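Local coordinates for protein beta subunit of a putative Aromatic-ring-hydroxylating dioxygenase (Novosphingobium aromaticivorans DSM 12444, PDB 3EBY) that probably serves as the beta subunit of an aromatic-ring-hydroxylating dioxygenase, its own activity being unproven, at residues D41-Q46 with G68-R73; D132-D135 with T140-L143; A59-C64 with L153-L158. All coordinates share one frame; numbering follows the deposited sequence. Where two conformers were deposited one is given.

Contact 1: residues D41-Q46 with G68-R73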
loop_
_atom_site.group_PDB
_atom_site.type_symbol
_atom_site.label_atom_id
_atom_site.label_comp_id
_atom_site.label_asym_id
_atom_site.label_seq_id
_atom_site.Cartn_x
_atom_site.Cartn_y
_atom_site.Cartn_z
ATOM N N ASP A 41 2.361 -9.637 26.750
ATOM C CA ASP A 41 1.235 -9.978 27.665
ATOM C C ASP A 41 0.597 -8.702 28.253
ATOM O O ASP A 41 -0.642 -8.572 28.294
ATOM C CB ASP A 41 1.692 -10.875 28.809
ATOM C CG ASP A 41 2.011 -12.318 28.366
ATOM O OD1 ASP A 41 1.900 -12.627 27.167
ATOM O OD2 ASP A 41 2.470 -13.102 29.234
ATOM N N ASP A 42 1.444 -7.779 28.714
ATOM C CA ASP A 42 0.992 -6.527 29.361
ATOM C C ASP A 42 0.941 -5.399 28.310
ATOM O O ASP A 42 1.755 -4.478 28.305
ATOM C CB ASP A 42 1.941 -6.181 30.502
ATOM C CG ASP A 42 1.530 -4.919 31.262
ATOM O OD1 ASP A 42 0.366 -4.480 31.138
ATOM O OD2 ASP A 42 2.412 -4.350 31.926
ATOM N N CYS A 43 -0.007 -5.531 27.407
ATOM C CA CYS A 43 -0.086 -4.699 26.212
ATOM C C CYS A 43 -1.273 -3.738 26.281
ATOM O O CYS A 43 -2.127 -3.837 27.191
ATOM C CB CYS A 43 -0.256 -5.604 24.997
ATOM S SG CYS A 43 -1.796 -6.614 25.013
ATOM N N LEU A 44 -1.357 -2.876 25.266
ATOM C CA LEU A 44 -2.509 -2.009 25.061
ATOM C C LEU A 44 -2.860 -1.982 23.554
ATOM O O LEU A 44 -1.987 -1.786 22.718
ATOM C CB LEU A 44 -2.227 -0.595 25.570
ATOM C CG LEU A 44 -3.382 0.414 25.366
ATOM C CD1 LEU A 44 -4.576 0.053 26.270
ATOM C CD2 LEU A 44 -2.920 1.828 25.639
ATOM N N TYR A 45 -4.095 -2.344 23.241
ATOM C CA TYR A 45 -4.622 -2.248 21.889
ATOM C C TYR A 45 -5.886 -1.410 21.953
ATOM O O TYR A 45 -6.806 -1.730 22.708
ATOM C CB TYR A 45 -4.955 -3.637 21.325
ATOM C CG TYR A 45 -5.611 -3.590 19.957
ATOM C CD1 TYR A 45 -4.856 -3.352 18.816
ATOM C CD2 TYR A 45 -6.987 -3.719 19.815
ATOM C CE1 TYR A 45 -5.461 -3.281 17.534
ATOM C CE2 TYR A 45 -7.605 -3.655 18.552
ATOM C CZ TYR A 45 -6.842 -3.480 17.421
ATOM O OH TYR A 45 -7.479 -3.409 16.189
ATOM N N GLN A 46 -5.952 -0.375 21.134
ATOM C CA GLN A 46 -7.152 0.430 21.078
ATOM C C GLN A 46 -7.411 0.978 19.688
ATOM O O GLN A 46 -6.488 1.102 18.843
ATOM C CB GLN A 46 -7.104 1.550 22.123
ATOM C CG GLN A 46 -6.110 2.626 21.871
ATOM C CD GLN A 46 -5.919 3.548 23.090
ATOM O OE1 GLN A 46 -6.742 3.560 24.028
ATOM N NE2 GLN A 46 -4.832 4.297 23.087
ATOM N N GLY A 68 -5.165 -11.018 27.789
ATOM C CA GLY A 68 -6.388 -11.730 28.135
ATOM C C GLY A 68 -7.609 -11.151 27.448
ATOM O O GLY A 68 -8.467 -11.902 26.954
HETATM N N MSE A 69 -7.661 -9.819 27.348
HETATM C CA MSE A 69 -8.738 -9.147 26.635
HETATM C C MSE A 69 -8.676 -9.376 25.107
HETATM O O MSE A 69 -9.714 -9.548 24.473
HETATM C CB MSE A 69 -8.769 -7.644 26.969
HETATM C CG MSE A 69 -9.097 -7.353 28.420
HETATM SE SE MSE A 69 -9.550 -5.495 28.770
HETATM C CE MSE A 69 -11.074 -5.307 27.721
ATOM N N LEU A 70 -7.462 -9.413 24.530
ATOM C CA LEU A 70 -7.290 -9.765 23.120
ATOM C C LEU A 70 -7.882 -11.163 22.863
ATOM O O LEU A 70 -8.657 -11.369 21.912
ATOM C CB LEU A 70 -5.800 -9.776 22.728
ATOM C CG LEU A 70 -4.947 -8.514 22.914
ATOM C CD1 LEU A 70 -3.496 -8.777 22.450
ATOM C CD2 LEU A 70 -5.551 -7.311 22.182
ATOM N N ALA A 71 -7.486 -12.115 23.708
ATOM C CA ALA A 71 -7.913 -13.504 23.570
ATOM C C ALA A 71 -9.406 -13.622 23.777
ATOM O O ALA A 71 -10.069 -14.364 23.056
ATOM C CB ALA A 71 -7.162 -14.400 24.545
ATOM N N ASP A 72 -9.948 -12.857 24.723
ATOM C CA ASP A 72 -11.398 -12.854 24.964
ATOM C C ASP A 72 -12.155 -12.477 23.696
ATOM O O ASP A 72 -13.202 -13.056 23.405
ATOM C CB ASP A 72 -11.790 -11.884 26.070
ATOM C CG ASP A 72 -11.439 -12.385 27.470
ATOM O OD1 ASP A 72 -11.191 -13.592 27.651
ATOM O OD2 ASP A 72 -11.460 -11.534 28.395
ATOM N N ARG A 73 -11.641 -11.496 22.962
ATOM C CA ARG A 73 -12.266 -11.091 21.696
ATOM C C ARG A 73 -12.246 -12.219 20.645
ATOM O O ARG A 73 -13.242 -12.461 19.970
ATOM C CB ARG A 73 -11.592 -9.814 21.145
ATOM C CG ARG A 73 -12.182 -9.334 19.827
ATOM C CD ARG A 73 -11.726 -7.894 19.521
ATOM N NE ARG A 73 -12.393 -6.903 20.370
ATOM C CZ ARG A 73 -13.670 -6.525 20.222
ATOM N NH1 ARG A 73 -14.385 -6.945 19.180
ATOM N NH2 ARG A 73 -14.208 -5.658 21.060
#

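Contact 2: residues D132-D135 with T140-L143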
loop_
_atom_site.group_PDB
_atom_site.type_symbol
_atom_site.label_atom_id
_atom_site.label_comp_id
_atom_site.label_asym_id
_atom_site.label_seq_id
_atom_site.Cartn_x
_atom_site.Cartn_y
_atom_site.Cartn_z
ATOM N N ASP A 132 2.421 3.045 17.185
ATOM C CA ASP A 132 2.894 1.844 17.853
ATOM C C ASP A 132 4.098 2.068 18.774
ATOM O O ASP A 132 4.956 2.945 18.527
ATOM C CB ASP A 132 3.310 0.794 16.809
ATOM C CG ASP A 132 2.193 0.405 15.879
ATOM O OD1 ASP A 132 1.046 0.229 16.353
ATOM O OD2 ASP A 132 2.480 0.217 14.664
ATOM N N ARG A 133 4.171 1.214 19.792
ATOM C CA ARG A 133 5.385 0.994 20.575
ATOM C C ARG A 133 5.713 -0.488 20.482
ATOM O O ARG A 133 4.893 -1.341 20.864
ATOM C CB ARG A 133 5.182 1.376 22.044
ATOM C CG ARG A 133 4.806 2.824 22.239
ATOM C CD ARG A 133 4.919 3.268 23.696
ATOM N NE ARG A 133 3.840 2.756 24.537
ATOM C CZ ARG A 133 4.008 2.080 25.677
ATOM N NH1 ARG A 133 5.231 1.835 26.160
ATOM N NH2 ARG A 133 2.938 1.686 26.369
ATOM N N PHE A 134 6.841 -0.771 19.841
ATOM C CA PHE A 134 7.350 -2.120 19.646
ATOM C C PHE A 134 8.434 -2.476 20.674
ATOM O O PHE A 134 9.326 -1.671 20.972
ATOM C CB PHE A 134 7.954 -2.263 18.244
ATOM C CG PHE A 134 6.952 -2.367 17.162
ATOM C CD1 PHE A 134 6.430 -3.608 16.809
ATOM C CD2 PHE A 134 6.567 -1.254 16.444
ATOM C CE1 PHE A 134 5.497 -3.724 15.804
ATOM C CE2 PHE A 134 5.649 -1.380 15.399
ATOM C CZ PHE A 134 5.117 -2.631 15.100
ATOM N N ASP A 135 8.401 -3.720 21.117
ATOM C CA ASP A 135 9.439 -4.303 21.954
ATOM C C ASP A 135 10.273 -5.236 21.049
ATOM O O ASP A 135 9.765 -6.262 20.569
ATOM C CB ASP A 135 8.770 -5.094 23.072
ATOM C CG ASP A 135 9.763 -5.810 23.982
ATOM O OD1 ASP A 135 10.994 -5.741 23.739
ATOM O OD2 ASP A 135 9.301 -6.373 25.012
ATOM N N THR A 140 13.038 -10.928 19.221
ATOM C CA THR A 140 11.669 -11.020 18.719
ATOM C C THR A 140 11.036 -9.627 18.468
ATOM O O THR A 140 11.656 -8.597 18.757
ATOM C CB THR A 140 10.795 -11.865 19.660
ATOM O OG1 THR A 140 10.738 -11.259 20.961
ATOM C CG2 THR A 140 11.367 -13.295 19.777
ATOM N N VAL A 141 9.894 -9.614 17.791
ATOM C CA VAL A 141 9.172 -8.357 17.496
ATOM C C VAL A 141 7.723 -8.483 17.944
ATOM O O VAL A 141 6.959 -9.212 17.345
ATOM C CB VAL A 141 9.196 -8.037 15.961
ATOM C CG1 VAL A 141 8.393 -6.827 15.665
ATOM C CG2 VAL A 141 10.650 -7.876 15.475
ATOM N N ARG A 142 7.350 -7.734 18.981
ATOM C CA ARG A 142 5.995 -7.789 19.519
ATOM C C ARG A 142 5.528 -6.366 19.870
ATOM O O ARG A 142 6.355 -5.510 20.251
ATOM C CB ARG A 142 5.943 -8.693 20.770
ATOM C CG ARG A 142 6.200 -10.201 20.499
ATOM C CD ARG A 142 5.703 -11.064 21.650
ATOM N NE ARG A 142 6.481 -10.795 22.848
ATOM C CZ ARG A 142 6.194 -11.223 24.068
ATOM N NH1 ARG A 142 5.143 -12.003 24.294
ATOM N NH2 ARG A 142 6.973 -10.851 25.078
ATOM N N LEU A 143 4.216 -6.139 19.757
ATOM C CA LEU A 143 3.608 -4.868 20.121
ATOM C C LEU A 143 3.458 -4.744 21.637
ATOM O O LEU A 143 2.887 -5.616 22.287
ATOM C CB LEU A 143 2.237 -4.714 19.473
ATOM C CG LEU A 143 2.193 -4.390 17.975
ATOM C CD1 LEU A 143 0.754 -4.579 17.390
ATOM C CD2 LEU A 143 2.739 -2.965 17.726
HETATM O O HOH W 1 10.502 -8.765 21.522
HETATM O O HOH W 2 9.162 -9.069 23.951
#

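Contact 3: residues A59-C64 with L153-L158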
loop_
_atom_site.group_PDB
_atom_site.type_symbol
_atom_site.label_atom_id
_atom_site.label_comp_id
_atom_site.label_asym_id
_atom_site.label_seq_id
_atom_site.Cartn_x
_atom_site.Cartn_y
_atom_site.Cartn_z
ATOM N N ALA A 59 -12.703 8.529 23.554
ATOM C CA ALA A 59 -13.471 7.332 23.547
ATOM C C ALA A 59 -12.875 6.339 22.569
ATOM O O ALA A 59 -12.723 6.638 21.378
ATOM C CB ALA A 59 -14.923 7.663 23.149
ATOM N N ALA A 60 -12.514 5.168 23.071
ATOM C CA ALA A 60 -12.068 4.093 22.211
ATOM C C ALA A 60 -13.272 3.219 21.891
ATOM O O ALA A 60 -14.015 2.836 22.787
ATOM C CB ALA A 60 -11.000 3.268 22.913
ATOM N N VAL A 61 -13.423 2.853 20.627
ATOM C CA VAL A 61 -14.516 1.971 20.203
ATOM C C VAL A 61 -14.097 0.477 20.239
ATOM O O VAL A 61 -14.927 -0.418 20.076
ATOM C CB VAL A 61 -15.033 2.386 18.804
ATOM C CG1 VAL A 61 -16.076 1.399 18.297
ATOM C CG2 VAL A 61 -15.626 3.817 18.865
HETATM N N MSE A 62 -12.810 0.225 20.454
HETATM C CA MSE A 62 -12.311 -1.118 20.742
HETATM C C MSE A 62 -11.129 -0.928 21.692
HETATM O O MSE A 62 -10.353 0.026 21.560
HETATM C CB MSE A 62 -11.895 -1.853 19.449
HETATM C CG MSE A 62 -11.808 -3.344 19.597
HETATM SE SE MSE A 62 -11.539 -4.285 17.859
HETATM C CE MSE A 62 -12.317 -3.328 16.894
ATOM N N TYR A 63 -11.085 -1.708 22.763
ATOM C CA TYR A 63 -10.117 -1.427 23.814
ATOM C C TYR A 63 -9.721 -2.709 24.580
ATOM O O TYR A 63 -10.598 -3.445 25.076
ATOM C CB TYR A 63 -10.704 -0.416 24.772
ATOM C CG TYR A 63 -9.802 -0.067 25.926
ATOM C CD1 TYR A 63 -9.833 -0.799 27.103
ATOM C CD2 TYR A 63 -8.948 1.020 25.852
ATOM C CE1 TYR A 63 -9.019 -0.457 28.169
ATOM C CE2 TYR A 63 -8.116 1.340 26.882
ATOM C CZ TYR A 63 -8.166 0.611 28.044
ATOM O OH TYR A 63 -7.345 0.952 29.075
ATOM N N CYS A 64 -8.418 -2.988 24.614
ATOM C CA CYS A 64 -7.871 -4.161 25.327
ATOM C C CYS A 64 -6.614 -3.731 26.061
ATOM O O CYS A 64 -5.658 -3.307 25.427
ATOM C CB CYS A 64 -7.506 -5.264 24.355
ATOM S SG CYS A 64 -8.795 -5.858 23.242
ATOM N N LEU A 153 -16.147 6.974 9.772
ATOM C CA LEU A 153 -17.139 7.133 10.878
ATOM C C LEU A 153 -17.762 5.807 11.312
ATOM O O LEU A 153 -17.779 5.462 12.506
ATOM C CB LEU A 153 -18.270 8.076 10.427
ATOM C CG LEU A 153 -19.458 8.304 11.388
ATOM C CD1 LEU A 153 -18.981 8.796 12.747
ATOM C CD2 LEU A 153 -20.457 9.287 10.778
ATOM N N ARG A 154 -18.334 5.097 10.349
ATOM C CA ARG A 154 -19.042 3.878 10.655
ATOM C C ARG A 154 -18.016 2.787 10.844
ATOM O O ARG A 154 -17.016 2.753 10.146
ATOM C CB ARG A 154 -20.032 3.536 9.552
ATOM C CG ARG A 154 -21.253 4.478 9.499
ATOM C CD ARG A 154 -22.326 4.129 10.592
ATOM N NE ARG A 154 -22.020 4.719 11.906
ATOM C CZ ARG A 154 -22.369 5.951 12.287
ATOM N NH1 ARG A 154 -23.079 6.732 11.481
ATOM N NH2 ARG A 154 -22.018 6.398 13.492
ATOM N N ILE A 155 -18.135 2.094 11.959
ATOM C CA ILE A 155 -17.252 1.004 12.281
ATOM C C ILE A 155 -18.124 0.004 13.034
ATOM O O ILE A 155 -19.109 0.406 13.684
ATOM C CB ILE A 155 -16.064 1.494 13.144
ATOM C CG1 ILE A 155 -14.998 0.404 13.314
ATOM C CG2 ILE A 155 -16.542 1.999 14.514
ATOM C CD1 ILE A 155 -13.740 0.905 13.974
ATOM N N ALA A 156 -17.818 -1.284 12.890
ATOM C CA ALA A 156 -18.611 -2.323 13.570
ATOM C C ALA A 156 -18.551 -2.123 15.075
ATOM O O ALA A 156 -17.467 -1.917 15.637
ATOM C CB ALA A 156 -18.087 -3.700 13.223
ATOM N N THR A 157 -19.691 -2.286 15.743
ATOM C CA THR A 157 -19.726 -2.226 17.197
ATOM C C THR A 157 -20.181 -3.538 17.843
ATOM O O THR A 157 -20.131 -3.672 19.077
ATOM C CB THR A 157 -20.613 -1.074 17.708
ATOM O OG1 THR A 157 -21.984 -1.288 17.314
ATOM C CG2 THR A 157 -20.109 0.274 17.164
ATOM N N LEU A 158 -20.574 -4.522 17.019
ATOM C CA LEU A 158 -20.921 -5.863 17.525
ATOM C C LEU A 158 -20.032 -6.897 16.845
ATOM O O LEU A 158 -19.940 -6.941 15.599
ATOM C CB LEU A 158 -22.414 -6.188 17.268
ATOM C CG LEU A 158 -22.919 -7.579 17.723
ATOM C CD1 LEU A 158 -22.922 -7.665 19.252
ATOM C CD2 LEU A 158 -24.318 -7.877 17.163
HETATM O O HOH W 3 -16.040 -2.782 18.243
#

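Contact 1: residues D41-Q46 with G68-R73
L70 spans the gap between helix and strand, and its two methyl groups divide the partners between them. CD1 of L70 lies 3.8 Å from SG of C43, while CD2 of L70 lies 3.8 Å from CB of Y45 and meets the start of that ring obliquely. All the contact is apolar, and the summed buried area of 138 Å² is modest, in keeping with one leucine doing most of the work. The CA atoms of Y45 and L70 remain 8.1 Å apart, so side chains alone bridge the distance. The L70 branch reaches the strand because CG is anti to the carbonyl carbon (chi1 -58°). SG of C43 sits between its own backbone N and carbonyl carbon, with chi1 62°, and from there it meets CD1.

Further out, W35, P36 and C64 also pack on L70, and W35 meets the Y45 ring edge-to-face. The hydroxyl of Y45 is hydrogen-bonded to the terminal carboxylate of I163, which ties the far end of that ring to the C terminus. Helix 67-79 thus packs on strand 43-49 through a buried apolar layer, a helix-on-sheet arrangement in keeping with the NTF2-like alpha+beta fold of this family.

Contact 2: residues D132-D135 with T140-L143
F134 and L143 form an antiparallel non-hydrogen-bonded pair with CA atoms 4.7 Å apart, and D135 and R142 form the hydrogen-bonded pair that follows. The latter is closed by two bonds: D135 N to R142 O at 2.9 Å, nearly straight at 171°, and R142 N to D135 O at 3.2 Å, with the donor tilted 22° from the carbonyl plane.

On the face carrying F134 and L143, the two side chains lie side by side and point the same way. CD2 of L143 stands over one face of the phenyl ring, 3.7 Å from the F134 centroid, a CH-pi contact offset from the centre toward CE1. With CG of L143 anti to its carbonyl carbon (chi1 -75°), the branch leans toward F134. CG1 of V141 touches CD1 of F134 obliquely at 3.9 Å, and F19 of helix 8-28 meets the same ring edge-to-face. An alanine in place of F134 is likely to leave CD2 of L143 without the ring it covers and to open a gap between the sheet and F19. Nearby, the D132 carboxylate has its charge partner in R146.

On the other face, a water accepts from NH2 of R142 in the guanidinium plane and donates a weak bond to OD2 of D135; OD2 of D135 and NH2 of R142 are themselves 5.0 Å apart. OD1 of D135 is held separately by S137 and Q104. At the turn end of the ladder, another water donates to D135 O and accepts from T140 OG1.

Chemically, then, the F134/L143 face is mainly apolar against helix 8-28, with the D132-R146 salt bridge beside it, while across the D135/R142 pair the opposite charges are linked through a water with one weak bond, so their attraction is probably slight.

Contact 3: residues A59-C64 with L153-L158
V61 and I155 make the one close apolar contact between these segments: CG1 of V61 approaches CG2 of I155 at 3.9 Å. The valine was modelled in two conformers; its CG1 contacts to I155 and T157 belong to the one described and may not hold in the other. In this conformer the two side chains slide past each other in opposite directions, so the touch is between single methyl groups. On the valine, CG1 is the branch anti to the backbone N (chi1 175°), which carries it out toward the loop. CG2 of T157 lies beside the same methyl, 4.3 Å from CG1 of V61, at the margin of the patch. Only 133 Å² is buried in all.

The polar link is indirect. A water donates to both backbone carbonyls, 3.2 Å from O of V61 and 3.1 Å from O of A156, and so joins the two chain segments without a direct bond between them. The nearest CA atoms, those of V61 and T157, are 7.3 Å apart, and the water spans the two carbonyls.

Irregular backbone shapes the strand side. V61 and M62 both face V47 in a classic beta bulge, located where the chain turns a corner, and V61 points toward 153-158 from there.

Around this patch, Y150 of strand 142-150 packs against both V61 and I155, while Y125 and N126 of strand 122-135 also touch I155. The Y125 hydroxyl is hydrogen-bonded to N of A156. M62 packs on V47 and on R73 of helix 67-79. The V61-I155 patch itself joins strand 60-64, outermost within this chain, to the loop after strand 142-150.

How the contacts relate
From the N terminus, strand 43-49 opens contact 1, which closes when helix 67-79 packs back on it. Strand 60-64 lies inside that loop and opens contact 3, so contacts 1 and 3 cross; they also touch directly, as C64 N lies 2.8 Å from Y45 O, a probable hydrogen bond. Contact 2 follows in series after contact 1, closing the short hairpin between strands 122-135 and 142-150, and is nested inside the long loop that contact 3 closes at 153-158. Contacts 2 and 3 have centres about 23 Å apart, on opposite sides of the chain's centre. All three reach one mixed sheet, tying helix, hairpin and C-terminal loop to it.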